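Side-chain contact in putative TIM-barrel metal-dependent hydrolase (Mycobacterium avium subsp. paratuberculosis S397, PDB 4DZI), which probably hydrolyses an as yet unidentified substrate at a two-metal centre, as a member of the amidohydrolase superfamily: residues L263-I268 with G295-H300. Sequence-based numbering, arbitrary orientation. Where two conformers were deposited one is given.
Sequences LDDRAI and GSYFVH. With SO4 (sulfate ion), chain J.
Two helix N-termini of an amidohydrolase TIM barrel, those of helices 266-277 and 298-312, meet where Asp265 and Ile268 face Tyr297 and Phe298. Asp265 OD2 lies 3.3 Å from Phe298 N, but the angle is too poor for a direct hydrogen bond. A water joins them instead: it donates to Asp265 OD2 at 2.6 Å and accepts from Phe298 N at 3.0 Å, so an amide in the first turn of a helix, which has no acceptor earlier in that helix, is satisfied. OD2 also approaches Tyr297 CB at 3.9 Å, near the plane of that ring at its edge. A carboxylate suits this place because it can accept a hydrogen bond from the water while forming salt bridges with Arg301 through OD2 and with Arg305 of the second subunit through OD1; these charges probably keep it ionised.

Deeper in, Ile268 packs on Phe298 beside strand 289-292 of the parallel barrel sheet, with the side chain of Ile268 about 12 Å from a bound cadmium. Ile268 CG2 touches Phe298 CD2 at 3.5 Å, whereas CG1 stands over the ring face, 4.1 Å from its centroid in a CH-pi contact. With chi1 at -169°, CG1 points opposite the backbone N, which brings both branches of this beta-branched residue onto the aromatic surface.

Arg266 leaves the backbone on the side away from Tyr297 and Phe298, and it too reaches the second subunit, where its NH2 forms a salt bridge with Asp270. Its chain is extended from CG to NE, and NE donates to sulfate O4 at 2.7 Å in a nearly straight bond (173°) lying in the guanidinium plane. The sulfate, probably acquired during crystallisation, also binds Arg301 and Arg305, together with Arg266 and Arg305 of the second subunit.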
loop_
_atom_site.group_PDB
_atom_site.type_symbol
_atom_site.label_atom_id
_atom_site.label_comp_id
_atom_site.label_asym_id
_atom_site.label_seq_id
_atom_site.Cartn_x
_atom_site.Cartn_y
_atom_site.Cartn_z
ATOM N N LEU C 263 2.132 6.840 -0.134
ATOM C CA LEU C 263 2.956 6.367 0.994
ATOM C C LEU C 263 2.122 6.072 2.242
ATOM O O LEU C 263 2.070 4.935 2.722
ATOM C CB LEU C 263 4.036 7.400 1.315
ATOM C CG LEU C 263 5.241 6.928 2.132
ATOM C CD1 LEU C 263 6.444 7.798 1.795
ATOM C CD2 LEU C 263 4.923 6.986 3.610
ATOM N N ASP C 264 1.485 7.121 2.745
ATOM C CA ASP C 264 0.603 7.062 3.901
ATOM C C ASP C 264 1.141 6.106 4.956
ATOM O O ASP C 264 2.277 6.303 5.442
ATOM C CB ASP C 264 -0.816 6.671 3.481
ATOM C CG ASP C 264 -1.867 7.053 4.537
ATOM O OD1 ASP C 264 -1.623 8.002 5.331
ATOM O OD2 ASP C 264 -2.936 6.405 4.596
ATOM N N ASP C 265 0.332 5.118 5.314
ATOM C CA ASP C 265 0.672 4.194 6.400
ATOM C C ASP C 265 1.126 2.806 5.901
ATOM O O ASP C 265 1.003 1.785 6.610
ATOM C CB ASP C 265 -0.515 4.080 7.369
ATOM C CG ASP C 265 -1.748 3.503 6.705
ATOM O OD1 ASP C 265 -1.703 3.304 5.448
ATOM O OD2 ASP C 265 -2.753 3.240 7.424
ATOM N N ARG C 266 1.704 2.755 4.694
ATOM C CA ARG C 266 2.053 1.458 4.144
ATOM C C ARG C 266 3.201 0.796 4.889
ATOM O O ARG C 266 3.261 -0.426 5.010
ATOM C CB ARG C 266 2.424 1.577 2.663
ATOM C CG ARG C 266 1.186 1.926 1.882
ATOM C CD ARG C 266 1.403 1.917 0.376
ATOM N NE ARG C 266 0.111 1.818 -0.287
ATOM C CZ ARG C 266 -0.053 1.913 -1.608
ATOM N NH1 ARG C 266 1.007 2.098 -2.382
ATOM N NH2 ARG C 266 -1.266 1.802 -2.152
ATOM N N ALA C 267 4.109 1.593 5.430
ATOM C CA ALA C 267 5.241 0.957 6.120
ATOM C C ALA C 267 4.814 0.146 7.323
ATOM O O ALA C 267 5.288 -0.975 7.513
ATOM C CB ALA C 267 6.317 2.002 6.484
ATOM N N ILE C 268 3.918 0.694 8.154
ATOM C CA ILE C 268 3.514 -0.038 9.360
ATOM C C ILE C 268 2.662 -1.263 8.999
ATOM O O ILE C 268 2.808 -2.323 9.576
ATOM C CB ILE C 268 2.811 0.870 10.378
ATOM C CG1 ILE C 268 2.633 0.153 11.727
ATOM C CG2 ILE C 268 1.456 1.365 9.903
ATOM C CD1 ILE C 268 3.922 -0.355 12.355
ATOM N N GLY C 295 -0.589 5.753 13.103
ATOM C CA GLY C 295 -2.072 5.688 13.002
ATOM C C GLY C 295 -2.556 4.288 13.380
ATOM O O GLY C 295 -1.761 3.418 13.678
ATOM N N SER C 296 -3.865 4.061 13.280
ATOM C CA SER C 296 -4.421 2.746 13.533
ATOM C C SER C 296 -5.260 2.333 12.341
ATOM O O SER C 296 -5.784 1.242 12.332
ATOM C CB SER C 296 -5.305 2.732 14.805
ATOM O OG SER C 296 -6.453 3.574 14.683
ATOM N N TYR C 297 -5.344 3.191 11.322
ATOM C CA TYR C 297 -6.166 2.816 10.155
ATOM C C TYR C 297 -5.637 1.584 9.451
ATOM O O TYR C 297 -6.388 0.899 8.755
ATOM C CB TYR C 297 -6.108 3.966 9.175
ATOM C CG TYR C 297 -7.095 3.943 8.042
ATOM C CD1 TYR C 297 -8.435 3.968 8.282
ATOM C CD2 TYR C 297 -6.646 3.959 6.724
ATOM C CE1 TYR C 297 -9.352 3.996 7.237
ATOM C CE2 TYR C 297 -7.540 3.985 5.680
ATOM C CZ TYR C 297 -8.888 4.006 5.943
ATOM O OH TYR C 297 -9.779 4.070 4.888
ATOM N N PHE C 298 -4.350 1.294 9.584
ATOM C CA PHE C 298 -3.799 0.110 8.947
ATOM C C PHE C 298 -4.437 -1.220 9.398
ATOM O O PHE C 298 -4.420 -2.222 8.662
ATOM C CB PHE C 298 -2.270 0.010 9.113
ATOM C CG PHE C 298 -1.822 -0.428 10.493
ATOM C CD1 PHE C 298 -1.612 -1.780 10.778
ATOM C CD2 PHE C 298 -1.527 0.510 11.466
ATOM C CE1 PHE C 298 -1.199 -2.214 12.034
ATOM C CE2 PHE C 298 -1.096 0.088 12.715
ATOM C CZ PHE C 298 -0.921 -1.270 12.997
ATOM N N VAL C 299 -4.976 -1.259 10.613
ATOM C CA VAL C 299 -5.413 -2.516 11.209
ATOM C C VAL C 299 -6.475 -3.225 10.381
ATOM O O VAL C 299 -6.423 -4.422 10.167
ATOM C CB VAL C 299 -5.977 -2.262 12.621
ATOM C CG1 VAL C 299 -6.443 -3.557 13.268
ATOM C CG2 VAL C 299 -4.917 -1.599 13.479
ATOM N N HIS C 300 -7.461 -2.479 9.946
ATOM C CA HIS C 300 -8.553 -3.196 9.316
ATOM C C HIS C 300 -8.160 -3.816 7.990
ATOM O O HIS C 300 -8.612 -4.904 7.688
ATOM C CB HIS C 300 -9.819 -2.372 9.226
ATOM C CG HIS C 300 -9.766 -1.336 8.165
ATOM N ND1 HIS C 300 -9.013 -0.218 8.290
ATOM C CD2 HIS C 300 -10.406 -1.252 6.931
ATOM C CE1 HIS C 300 -9.142 0.533 7.171
ATOM N NE2 HIS C 300 -10.002 -0.097 6.344
HETATM S S SO4 J . -2.809 -0.029 1.334
HETATM O O1 SO4 J . -2.619 -1.132 0.414
HETATM O O2 SO4 J . -4.193 0.175 1.843
HETATM O O3 SO4 J . -2.064 -0.518 2.529
HETATM O O4 SO4 J . -2.176 1.260 1.116
HETATM O O HOH W 1 -2.532 3.676 10.018
#